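Local coordinates for protein glutamate--tRNA ligase (Elizabethkingia anophelis, PDB 6B1Z) that probably charges tRNA(Glu) with glutamate at the expense of ATP, as a class I aminoacyl-tRNA synthetase with a helical anticodon-binding region, at residues 197-202 with 233-238; 241-244 with 250-253; 365-370 with 389-394; 370-375 with 382-387. One frame throughout, in Å; residues are numbered along the deposited sequence.

Contact 1: 197-202 with 233-238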
loop_
_atom_site.group_PDB
_atom_site.type_symbol
_atom_site.label_atom_id
_atom_site.label_comp_id
_atom_site.label_asym_id
_atom_site.label_seq_id
_atom_site.Cartn_x
_atom_site.Cartn_y
_atom_site.Cartn_z
ATOM N N ASP A 197 -21.856 -23.298 -1.246
ATOM C CA ASP A 197 -21.212 -24.604 -1.189
ATOM C C ASP A 197 -20.990 -25.054 0.247
ATOM O O ASP A 197 -20.963 -24.238 1.183
ATOM C CB ASP A 197 -19.860 -24.588 -1.911
ATOM C CG ASP A 197 -19.964 -24.101 -3.335
ATOM O OD1 ASP A 197 -21.067 -24.184 -3.906
ATOM O OD2 ASP A 197 -18.941 -23.641 -3.885
ATOM N N ASP A 198 -20.791 -26.366 0.402
ATOM C CA ASP A 198 -20.492 -26.999 1.689
ATOM C C ASP A 198 -19.000 -26.825 2.002
ATOM O O ASP A 198 -18.208 -27.770 1.930
ATOM C CB ASP A 198 -20.831 -28.489 1.648
ATOM C CG ASP A 198 -22.331 -28.791 1.521
ATOM O OD1 ASP A 198 -23.175 -27.886 1.651
ATOM O OD2 ASP A 198 -22.633 -29.985 1.287
ATOM N N LYS A 199 -18.615 -25.598 2.368
ATOM C CA LYS A 199 -17.196 -25.277 2.462
ATOM C C LYS A 199 -16.527 -26.077 3.570
ATOM O O LYS A 199 -17.123 -26.375 4.607
ATOM C CB LYS A 199 -16.984 -23.779 2.711
ATOM C CG LYS A 199 -17.359 -22.896 1.504
ATOM C CD LYS A 199 -16.378 -21.718 1.318
ATOM C CE LYS A 199 -16.573 -21.018 -0.039
ATOM N NZ LYS A 199 -17.106 -19.620 0.102
ATOM N N VAL A 200 -15.248 -26.388 3.349
ATOM C CA VAL A 200 -14.463 -27.071 4.368
ATOM C C VAL A 200 -14.226 -26.126 5.540
ATOM O O VAL A 200 -13.774 -24.983 5.357
ATOM C CB VAL A 200 -13.129 -27.562 3.794
ATOM C CG1 VAL A 200 -12.259 -28.153 4.918
ATOM C CG2 VAL A 200 -13.352 -28.595 2.703
ATOM N N LEU A 201 -14.520 -26.612 6.741
ATOM C CA LEU A 201 -14.315 -25.897 7.991
ATOM C C LEU A 201 -13.076 -26.356 8.725
ATOM O O LEU A 201 -12.418 -25.532 9.360
ATOM C CB LEU A 201 -15.511 -26.077 8.930
ATOM C CG LEU A 201 -16.848 -25.638 8.350
ATOM C CD1 LEU A 201 -17.956 -25.906 9.350
ATOM C CD2 LEU A 201 -16.770 -24.155 7.996
ATOM N N VAL A 202 -12.765 -27.652 8.682
ATOM C CA VAL A 202 -11.606 -28.206 9.374
ATOM C C VAL A 202 -10.896 -29.154 8.415
ATOM O O VAL A 202 -11.532 -30.009 7.791
ATOM C CB VAL A 202 -12.009 -28.932 10.677
ATOM C CG1 VAL A 202 -10.759 -29.403 11.429
ATOM C CG2 VAL A 202 -12.878 -28.008 11.568
ATOM N N LEU A 233 -16.778 -11.000 0.252
ATOM C CA LEU A 233 -18.228 -10.818 0.257
ATOM C C LEU A 233 -19.009 -12.069 -0.142
ATOM O O LEU A 233 -20.063 -12.319 0.469
ATOM C CB LEU A 233 -18.608 -9.627 -0.637
ATOM C CG LEU A 233 -20.056 -9.142 -0.517
ATOM C CD1 LEU A 233 -20.383 -8.685 0.902
ATOM C CD2 LEU A 233 -20.267 -7.998 -1.506
ATOM N N PRO A 234 -18.581 -12.895 -1.104
ATOM C CA PRO A 234 -19.369 -14.100 -1.408
ATOM C C PRO A 234 -19.409 -15.102 -0.267
ATOM O O PRO A 234 -20.272 -15.990 -0.291
ATOM C CB PRO A 234 -18.669 -14.682 -2.641
ATOM C CG PRO A 234 -17.987 -13.477 -3.276
ATOM C CD PRO A 234 -17.509 -12.682 -2.096
ATOM N N SER A 235 -18.516 -14.981 0.721
ATOM C CA SER A 235 -18.487 -15.854 1.893
ATOM C C SER A 235 -19.247 -15.295 3.089
ATOM O O SER A 235 -19.301 -15.955 4.141
ATOM C CB SER A 235 -17.033 -16.120 2.303
ATOM O OG SER A 235 -16.340 -16.739 1.237
ATOM N N MET A 236 -19.796 -14.087 2.978
ATOM C CA MET A 236 -20.452 -13.473 4.125
ATOM C C MET A 236 -21.647 -14.296 4.607
ATOM O O MET A 236 -21.862 -14.427 5.821
ATOM C CB MET A 236 -20.867 -12.044 3.776
ATOM C CG MET A 236 -21.436 -11.291 4.962
ATOM S SD MET A 236 -21.924 -9.621 4.473
ATOM C CE MET A 236 -22.785 -9.100 5.949
ATOM N N ALA A 237 -22.443 -14.848 3.681
ATOM C CA ALA A 237 -23.576 -15.670 4.095
ATOM C C ALA A 237 -23.113 -16.874 4.907
ATOM O O ALA A 237 -23.684 -17.183 5.959
ATOM C CB ALA A 237 -24.381 -16.117 2.866
ATOM N N LEU A 238 -22.063 -17.566 4.439
ATOM C CA LEU A 238 -21.486 -18.655 5.216
ATOM C C LEU A 238 -21.088 -18.190 6.608
ATOM O O LEU A 238 -21.354 -18.870 7.605
ATOM C CB LEU A 238 -20.266 -19.227 4.487
ATOM C CG LEU A 238 -19.446 -20.237 5.305
ATOM C CD1 LEU A 238 -20.259 -21.524 5.583
ATOM C CD2 LEU A 238 -18.156 -20.559 4.574
#
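K199 carries this contact, laying its aliphatic chain against L238 and its ammonium group beside S235. Just before it, D198 is the centre of an inverse gamma turn. The D198 side chain points away from 233-238, and its carboxylate is held by a salt bridge to R143 and hydrogen bonds to Y113 and the backbone N of M173. The K199 side chain points toward 233-238. CB, CG and CD of K199 all pass L238 CD2 at 3.9 Å, so one methyl group lies along much of the lysine stem. The L238 side chain leaves with CG anti to its backbone N (chi1 171°), which carries that methyl across to the lysine. Beyond it, bends at chi2 (-141°) and chi4 (113°) bring K199 NZ to S235 OG, where a weak hydrogen bond of 3.2 Å forms. Further along, L201 and V202 both face I169, a classic beta bulge at the edge of the three-stranded antiparallel sheet. H211 of helix 210-220 touches K199, S235 and L238 alike, while F171 of strand 168-171 packs on both L201 and L238; the contact thus joins the loop leading into edge strand 200-202 to the first turn of helix 236-246 and the residue before it.

Contact 2: 241-244 with 250-253. With EDO (1,2-ethanediol), chain V.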
loop_
_atom_site.group_PDB
_atom_site.type_symbol
_atom_site.label_atom_id
_atom_site.label_comp_id
_atom_site.label_asym_id
_atom_site.label_seq_id
_atom_site.Cartn_x
_atom_site.Cartn_y
_atom_site.Cartn_z
ATOM N N LEU A 241 -23.994 -17.697 8.831
ATOM C CA LEU A 241 -24.556 -18.997 9.193
ATOM C C LEU A 241 -23.687 -19.722 10.215
ATOM O O LEU A 241 -24.213 -20.472 11.054
ATOM C CB LEU A 241 -24.747 -19.862 7.937
ATOM C CG LEU A 241 -25.944 -19.470 7.078
ATOM C CD1 LEU A 241 -25.798 -20.140 5.697
ATOM C CD2 LEU A 241 -27.232 -19.919 7.775
ATOM N N LEU A 242 -22.358 -19.527 10.167
ATOM C CA LEU A 242 -21.505 -20.150 11.173
ATOM C C LEU A 242 -21.764 -19.570 12.559
ATOM O O LEU A 242 -21.797 -20.318 13.541
ATOM C CB LEU A 242 -20.031 -19.995 10.786
ATOM C CG LEU A 242 -19.611 -20.919 9.633
ATOM C CD1 LEU A 242 -18.207 -20.519 9.150
ATOM C CD2 LEU A 242 -19.627 -22.411 10.023
ATOM N N TYR A 243 -21.938 -18.247 12.666
ATOM C CA TYR A 243 -22.276 -17.674 13.971
ATOM C C TYR A 243 -23.584 -18.263 14.476
ATOM O O TYR A 243 -23.682 -18.653 15.642
ATOM C CB TYR A 243 -22.367 -16.145 13.916
ATOM C CG TYR A 243 -21.021 -15.466 13.848
ATOM C CD1 TYR A 243 -20.246 -15.316 14.982
ATOM C CD2 TYR A 243 -20.535 -14.977 12.645
ATOM C CE1 TYR A 243 -19.006 -14.706 14.922
ATOM C CE2 TYR A 243 -19.287 -14.366 12.569
ATOM C CZ TYR A 243 -18.536 -14.240 13.716
ATOM O OH TYR A 243 -17.311 -13.623 13.660
ATOM N N GLU A 244 -24.572 -18.400 13.592
ATOM C CA GLU A 244 -25.829 -19.032 13.981
ATOM C C GLU A 244 -25.607 -20.463 14.459
ATOM O O GLU A 244 -26.166 -20.884 15.486
ATOM C CB GLU A 244 -26.804 -18.998 12.807
ATOM C CG GLU A 244 -28.147 -19.651 13.113
ATOM C CD GLU A 244 -29.079 -19.637 11.918
ATOM O OE1 GLU A 244 -28.997 -18.706 11.095
ATOM O OE2 GLU A 244 -29.896 -20.568 11.796
ATOM N N ALA A 250 -23.284 -12.363 15.441
ATOM C CA ALA A 250 -22.249 -11.964 14.504
ATOM C C ALA A 250 -21.847 -10.508 14.729
ATOM O O ALA A 250 -22.667 -9.689 15.162
ATOM C CB ALA A 250 -22.734 -12.145 13.069
ATOM N N PRO A 251 -20.596 -10.161 14.436
ATOM C CA PRO A 251 -20.209 -8.745 14.399
ATOM C C PRO A 251 -20.851 -8.072 13.198
ATOM O O PRO A 251 -21.478 -8.715 12.348
ATOM C CB PRO A 251 -18.689 -8.795 14.243
ATOM C CG PRO A 251 -18.457 -10.071 13.474
ATOM C CD PRO A 251 -19.487 -11.044 14.028
ATOM N N GLU A 252 -20.668 -6.757 13.120
ATOM C CA GLU A 252 -21.028 -6.031 11.903
ATOM C C GLU A 252 -19.925 -6.198 10.866
ATOM O O GLU A 252 -18.762 -6.418 11.210
ATOM C CB GLU A 252 -21.240 -4.546 12.194
ATOM C CG GLU A 252 -22.414 -4.284 13.135
ATOM C CD GLU A 252 -22.696 -2.819 13.305
ATOM O OE1 GLU A 252 -23.002 -2.155 12.291
ATOM O OE2 GLU A 252 -22.595 -2.329 14.448
ATOM N N PHE A 253 -20.298 -6.088 9.592
ATOM C CA PHE A 253 -19.364 -6.235 8.480
ATOM C C PHE A 253 -19.359 -4.991 7.608
ATOM O O PHE A 253 -20.380 -4.316 7.456
ATOM C CB PHE A 253 -19.718 -7.446 7.589
ATOM C CG PHE A 253 -19.567 -8.764 8.275
ATOM C CD1 PHE A 253 -20.597 -9.261 9.063
ATOM C CD2 PHE A 253 -18.409 -9.506 8.131
ATOM C CE1 PHE A 253 -20.461 -10.474 9.714
ATOM C CE2 PHE A 253 -18.267 -10.723 8.780
ATOM C CZ PHE A 253 -19.301 -11.206 9.567
HETATM C C1 EDO V . -14.900 -13.843 9.671
HETATM O O1 EDO V . -15.043 -14.884 8.702
HETATM C C2 EDO V . -16.274 -13.292 10.012
HETATM O O2 EDO V . -16.272 -12.811 11.363
#
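In the beta-alpha-beta unit made of strand 225-229, helix 236-246 and strand 252-256, Y243 of the helix packs on A250, P251 and F253, where the chain returns to its second parallel strand. The unit belongs to the class I catalytic domain, a member of the HUP clan. A250 lies over one face of the tyrosine ring: its CA sits 3.9 Å from the centroid of the Y243 ring and 15° off the normal, a CH-pi contact. The methyl group follows, A250 CB coming within 3.6 Å of Y243 CD2. P251 occupies the same face nearer the phenol end, with its CD only 3.3 Å from Y243 CZ, and the two side chains cross at about a right angle. F253 is a looser neighbour; its CZ stands 4.4 Å from Y243 CE2. At the ring edge, Y243 OH donates a 2.6 Å hydrogen bond to O2 of a 1,2-ethanediol, probably from the crystallisation liquor, which also bonds D218 and brings C2 to the edge of the F253 ring. No hydrogen bond links the two segments. Their hold is therefore apolar, chiefly a ring face against A250 and P251; in this crystal the phenol hydroxyl bonds the diol instead.

Contact 3: 365-370 with 389-394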
loop_
_atom_site.group_PDB
_atom_site.type_symbol
_atom_site.label_atom_id
_atom_site.label_comp_id
_atom_site.label_asym_id
_atom_site.label_seq_id
_atom_site.Cartn_x
_atom_site.Cartn_y
_atom_site.Cartn_z
ATOM N N GLU A 365 16.036 21.539 6.743
ATOM C CA GLU A 365 16.750 20.629 7.633
ATOM C C GLU A 365 16.158 19.224 7.626
ATOM O O GLU A 365 16.901 18.243 7.732
ATOM C CB GLU A 365 16.760 21.184 9.052
ATOM C CG GLU A 365 17.657 22.392 9.234
ATOM C CD GLU A 365 19.128 22.032 9.418
ATOM O OE1 GLU A 365 19.564 20.969 8.923
ATOM O OE2 GLU A 365 19.838 22.815 10.076
ATOM N N ALA A 366 14.825 19.101 7.536
ATOM C CA ALA A 366 14.205 17.780 7.518
ATOM C C ALA A 366 14.568 17.000 6.254
ATOM O O ALA A 366 14.652 15.766 6.294
ATOM C CB ALA A 366 12.680 17.913 7.648
ATOM N N ILE A 367 14.800 17.705 5.145
ATOM C CA ILE A 367 15.168 17.086 3.874
ATOM C C ILE A 367 16.653 16.730 3.831
ATOM O O ILE A 367 17.050 15.795 3.121
ATOM C CB ILE A 367 14.788 18.039 2.728
ATOM C CG1 ILE A 367 13.267 18.178 2.632
ATOM C CG2 ILE A 367 15.377 17.574 1.384
ATOM C CD1 ILE A 367 12.829 19.346 1.766
ATOM N N LEU A 368 17.492 17.450 4.575
ATOM C CA LEU A 368 18.945 17.311 4.444
ATOM C C LEU A 368 19.465 15.884 4.586
ATOM O O LEU A 368 20.323 15.489 3.779
ATOM C CB LEU A 368 19.652 18.233 5.453
ATOM C CG LEU A 368 21.187 18.248 5.369
ATOM C CD1 LEU A 368 21.661 18.810 4.032
ATOM C CD2 LEU A 368 21.762 19.053 6.521
ATOM N N PRO A 369 19.037 15.081 5.565
ATOM C CA PRO A 369 19.629 13.733 5.685
ATOM C C PRO A 369 19.438 12.878 4.442
ATOM O O PRO A 369 20.406 12.267 3.974
ATOM C CB PRO A 369 18.916 13.145 6.909
ATOM C CG PRO A 369 18.455 14.341 7.688
ATOM C CD PRO A 369 18.107 15.374 6.676
ATOM N N GLU A 370 18.224 12.827 3.888
ATOM C CA GLU A 370 18.032 12.045 2.673
ATOM C C GLU A 370 18.770 12.671 1.497
ATOM O O GLU A 370 19.338 11.955 0.663
ATOM C CB GLU A 370 16.542 11.889 2.365
ATOM C CG GLU A 370 16.260 10.993 1.144
ATOM C CD GLU A 370 16.714 9.536 1.337
ATOM O OE1 GLU A 370 16.838 9.076 2.498
ATOM O OE2 GLU A 370 16.958 8.854 0.316
ATOM N N LYS A 389 20.887 25.446 1.218
ATOM C CA LYS A 389 20.500 26.476 0.263
ATOM C C LYS A 389 20.006 25.858 -1.042
ATOM O O LYS A 389 19.026 26.335 -1.628
ATOM C CB LYS A 389 21.668 27.429 0.014
ATOM C CG LYS A 389 21.954 28.341 1.202
ATOM C CD LYS A 389 22.850 29.507 0.815
ATOM C CE LYS A 389 23.105 30.436 1.987
ATOM N NZ LYS A 389 24.191 29.935 2.872
ATOM N N ILE A 390 20.657 24.784 -1.498
ATOM C CA ILE A 390 20.206 24.100 -2.711
ATOM C C ILE A 390 18.813 23.510 -2.496
ATOM O O ILE A 390 17.923 23.651 -3.346
ATOM C CB ILE A 390 21.232 23.027 -3.132
ATOM C CG1 ILE A 390 22.507 23.707 -3.669
ATOM C CG2 ILE A 390 20.616 22.054 -4.170
ATOM C CD1 ILE A 390 23.691 22.779 -3.856
ATOM N N ILE A 391 18.589 22.875 -1.338
ATOM C CA ILE A 391 17.264 22.337 -1.024
ATOM C C ILE A 391 16.220 23.446 -1.070
ATOM O O ILE A 391 15.145 23.283 -1.664
ATOM C CB ILE A 391 17.285 21.630 0.348
ATOM C CG1 ILE A 391 18.102 20.331 0.289
ATOM C CG2 ILE A 391 15.858 21.348 0.849
ATOM C CD1 ILE A 391 18.454 19.799 1.676
ATOM N N GLY A 392 16.530 24.602 -0.468
ATOM C CA GLY A 392 15.579 25.706 -0.479
ATOM C C GLY A 392 15.255 26.196 -1.881
ATOM O O GLY A 392 14.116 26.574 -2.166
ATOM N N LEU A 393 16.252 26.198 -2.771
ATOM C CA LEU A 393 16.075 26.660 -4.141
ATOM C C LEU A 393 15.328 25.657 -5.002
ATOM O O LEU A 393 14.759 26.042 -6.033
ATOM C CB LEU A 393 17.431 26.929 -4.801
ATOM C CG LEU A 393 18.262 28.125 -4.341
ATOM C CD1 LEU A 393 19.682 27.989 -4.880
ATOM C CD2 LEU A 393 17.609 29.405 -4.825
ATOM N N MET A 394 15.316 24.383 -4.611
ATOM C CA MET A 394 14.831 23.334 -5.499
ATOM C C MET A 394 13.580 22.620 -5.021
ATOM O O MET A 394 12.897 21.998 -5.848
ATOM C CB MET A 394 15.918 22.268 -5.722
ATOM C CG MET A 394 17.192 22.784 -6.363
ATOM S SD MET A 394 17.038 23.001 -8.141
ATOM C CE MET A 394 16.828 21.285 -8.653
#
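I391 inserts its side chain between I367 and L368, and these three buried residues make up the whole contact. From CB of I391 the side chain forks. The branch CG2, anti to the backbone N, goes to I367, meeting I367 CD1 at 3.7 Å and touching I367 CG2 as well. The other branch, CG1, stands beside the backbone N (chi1 -70°) and passes I367 CG2 at 4.0 Å. An extended chi2 of 165° then sends the tip onward to the backbone of the facing helix. There, I391 CD1 rests 3.8 Å from L368 CA and the same distance from I367 CG2, and it comes to 4.1 Å from L368 CD1. I367 has the same conformation as I391, and the two isoleucines slide past each other in opposite directions, so that CG1, CG2 and CD1 of I391 meet I367 along its flank, at CB, CG2 and CD1. L368, by contrast, lies at about a right angle to I391. The interface holds no hydrogen bond and rests on van der Waals contact alone. Just beyond L368, helix 364-377 is kinked, the N atoms of P369 and E370 having no bond to the turn before. The contact joins this kinked helix to helix 384-394 within the anticodon-binding region. Helix 401-406 lies alongside, V401 touching I367 and I404 touching I390 and M394, while L393 and K389 face helix 487-507.

Contact 4: 370-375 with 382-387; sequences EFKKVL and VSDEKA
Helix 364-377 faces the loop at V382 and the first turn of helix 384-394, with CA atoms 7.8 Å apart at K372 and A387 and 8.4 Å apart at L375 and V382. F371 turns the edge of its ring to A387, with CE2 of F371 4.1 Å from CB of A387. L375, one turn on, lays its CG over a face of the F371 ring and sends CD1 to V382 CG1, 3.8 Å away. At the exposed side the chemistry becomes ionic. The K372 and D384 side chains cross at about a right angle, and a bend at chi3 (66°) in the otherwise extended lysine brings NZ to OD1. K372 NZ donates to the syn lone pair of D384 OD1 in a 2.8 Å salt bridge. A water accepts from K372 NZ at 3.0 Å and gives a weak hydrogen bond to D384 OD2, so OD1 is bound directly and OD2 only weakly, through the water. S383 is the N-cap of the second helix: its OG accepts from K386 N at 3.1 Å with an N-H...O angle of 161°. Apolar packing within, a salt bridge at the surface and a serine cap where the chain re-enters a helix together form a compact helix-loop-helix connection, in keeping with the all-helical anticodon-binding region of bacterial glutamyl-tRNA synthetases.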
loop_
_atom_site.group_PDB
_atom_site.type_symbol
_atom_site.label_atom_id
_atom_site.label_comp_id
_atom_site.label_asym_id
_atom_site.label_seq_id
_atom_site.Cartn_x
_atom_site.Cartn_y
_atom_site.Cartn_z
ATOM N N GLU A 370 18.224 12.827 3.888
ATOM C CA GLU A 370 18.032 12.045 2.673
ATOM C C GLU A 370 18.770 12.671 1.497
ATOM O O GLU A 370 19.338 11.955 0.663
ATOM C CB GLU A 370 16.542 11.889 2.365
ATOM C CG GLU A 370 16.260 10.993 1.144
ATOM C CD GLU A 370 16.714 9.536 1.337
ATOM O OE1 GLU A 370 16.838 9.076 2.498
ATOM O OE2 GLU A 370 16.958 8.854 0.316
ATOM N N PHE A 371 18.799 14.004 1.420
ATOM C CA PHE A 371 19.524 14.645 0.331
ATOM C C PHE A 371 21.008 14.297 0.382
ATOM O O PHE A 371 21.622 14.003 -0.651
ATOM C CB PHE A 371 19.318 16.158 0.371
ATOM C CG PHE A 371 19.977 16.895 -0.761
ATOM C CD1 PHE A 371 19.668 16.588 -2.083
ATOM C CD2 PHE A 371 20.876 17.915 -0.512
ATOM C CE1 PHE A 371 20.276 17.278 -3.136
ATOM C CE2 PHE A 371 21.479 18.614 -1.553
ATOM C CZ PHE A 371 21.172 18.290 -2.876
ATOM N N LYS A 372 21.604 14.324 1.579
ATOM C CA LYS A 372 23.015 13.972 1.697
ATOM C C LYS A 372 23.264 12.520 1.319
ATOM O O LYS A 372 24.344 12.192 0.807
ATOM C CB LYS A 372 23.507 14.247 3.126
ATOM C CG LYS A 372 23.660 15.742 3.425
ATOM C CD LYS A 372 24.135 15.996 4.844
ATOM C CE LYS A 372 25.548 15.473 5.048
ATOM N NZ LYS A 372 26.165 16.022 6.299
ATOM N N LYS A 373 22.299 11.642 1.599
ATOM C CA LYS A 373 22.404 10.247 1.189
ATOM C C LYS A 373 22.416 10.136 -0.332
ATOM O O LYS A 373 23.236 9.409 -0.904
ATOM C CB LYS A 373 21.243 9.456 1.796
ATOM C CG LYS A 373 21.253 7.953 1.577
ATOM C CD LYS A 373 20.171 7.314 2.443
ATOM C CE LYS A 373 20.133 5.800 2.297
ATOM N NZ LYS A 373 19.727 5.389 0.928
ATOM N N VAL A 374 21.538 10.881 -1.008
ATOM C CA VAL A 374 21.547 10.864 -2.472
ATOM C C VAL A 374 22.878 11.383 -3.010
ATOM O O VAL A 374 23.462 10.800 -3.935
ATOM C CB VAL A 374 20.350 11.659 -3.030
ATOM C CG1 VAL A 374 20.418 11.751 -4.557
ATOM C CG2 VAL A 374 19.037 11.013 -2.607
ATOM N N LEU A 375 23.397 12.474 -2.429
ATOM C CA LEU A 375 24.676 13.003 -2.885
ATOM C C LEU A 375 25.781 11.967 -2.723
ATOM O O LEU A 375 26.585 11.749 -3.639
ATOM C CB LEU A 375 25.025 14.286 -2.121
ATOM C CG LEU A 375 24.104 15.495 -2.347
ATOM C CD1 LEU A 375 24.693 16.750 -1.714
ATOM C CD2 LEU A 375 23.852 15.723 -3.815
ATOM N N VAL A 382 29.188 18.221 -0.546
ATOM C CA VAL A 382 29.072 19.665 -0.425
ATOM C C VAL A 382 28.866 19.993 1.051
ATOM O O VAL A 382 28.492 19.133 1.850
ATOM C CB VAL A 382 27.929 20.218 -1.315
ATOM C CG1 VAL A 382 26.560 19.934 -0.709
ATOM C CG2 VAL A 382 28.116 21.689 -1.621
ATOM N N SER A 383 29.165 21.241 1.415
ATOM C CA SER A 383 28.937 21.672 2.789
ATOM C C SER A 383 27.452 21.624 3.117
ATOM O O SER A 383 26.603 21.756 2.236
ATOM C CB SER A 383 29.468 23.091 3.000
ATOM O OG SER A 383 28.721 24.031 2.246
ATOM N N ASP A 384 27.140 21.431 4.403
ATOM C CA ASP A 384 25.740 21.466 4.817
ATOM C C ASP A 384 25.117 22.827 4.524
ATOM O O ASP A 384 23.933 22.911 4.167
ATOM C CB ASP A 384 25.603 21.140 6.307
ATOM C CG ASP A 384 25.986 19.706 6.657
ATOM O OD1 ASP A 384 25.859 18.800 5.812
ATOM O OD2 ASP A 384 26.415 19.484 7.812
ATOM N N GLU A 385 25.882 23.907 4.697
ATOM C CA GLU A 385 25.405 25.241 4.343
ATOM C C GLU A 385 24.923 25.302 2.902
ATOM O O GLU A 385 23.821 25.790 2.626
ATOM C CB GLU A 385 26.518 26.266 4.580
ATOM C CG GLU A 385 26.103 27.692 4.305
ATOM C CD GLU A 385 27.237 28.667 4.543
ATOM O OE1 GLU A 385 28.404 28.217 4.591
ATOM O OE2 GLU A 385 26.963 29.873 4.702
ATOM N N LYS A 386 25.745 24.823 1.963
ATOM C CA LYS A 386 25.336 24.862 0.561
ATOM C C LYS A 386 24.194 23.895 0.292
ATOM O O LYS A 386 23.275 24.226 -0.466
ATOM C CB LYS A 386 26.529 24.570 -0.343
ATOM C CG LYS A 386 27.539 25.710 -0.380
ATOM C CD LYS A 386 28.699 25.386 -1.312
ATOM C CE LYS A 386 29.612 26.591 -1.509
ATOM N NZ LYS A 386 28.891 27.738 -2.139
ATOM N N ALA A 387 24.217 22.715 0.919
ATOM C CA ALA A 387 23.145 21.747 0.701
ATOM C C ALA A 387 21.793 22.316 1.107
ATOM O O ALA A 387 20.802 22.138 0.392
ATOM C CB ALA A 387 23.441 20.466 1.470
HETATM O O HOH W 1 24.418 16.748 8.627
#

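Contacts 1 and 2 lie in the catalytic domain and share helix 236-246; they touch where M236 packs on F253 and L201 on L242. Contacts 3 and 4 belong to the anticodon-binding region, on the opposite side of the chain's centre; the nearest atoms of contacts 1 and 3 are about 39 Å apart. They join the same two helices, contact 4 nested within the loop closed by contact 3, and meet where L368 packs on A387 and F371 on I391. Contact 3 is wholly buried and aliphatic, whereas contact 4 grades outward into a salt bridge. Contact 1, mostly buried, adds a weak polar bond; contact 2, partly buried, relies on an aromatic face.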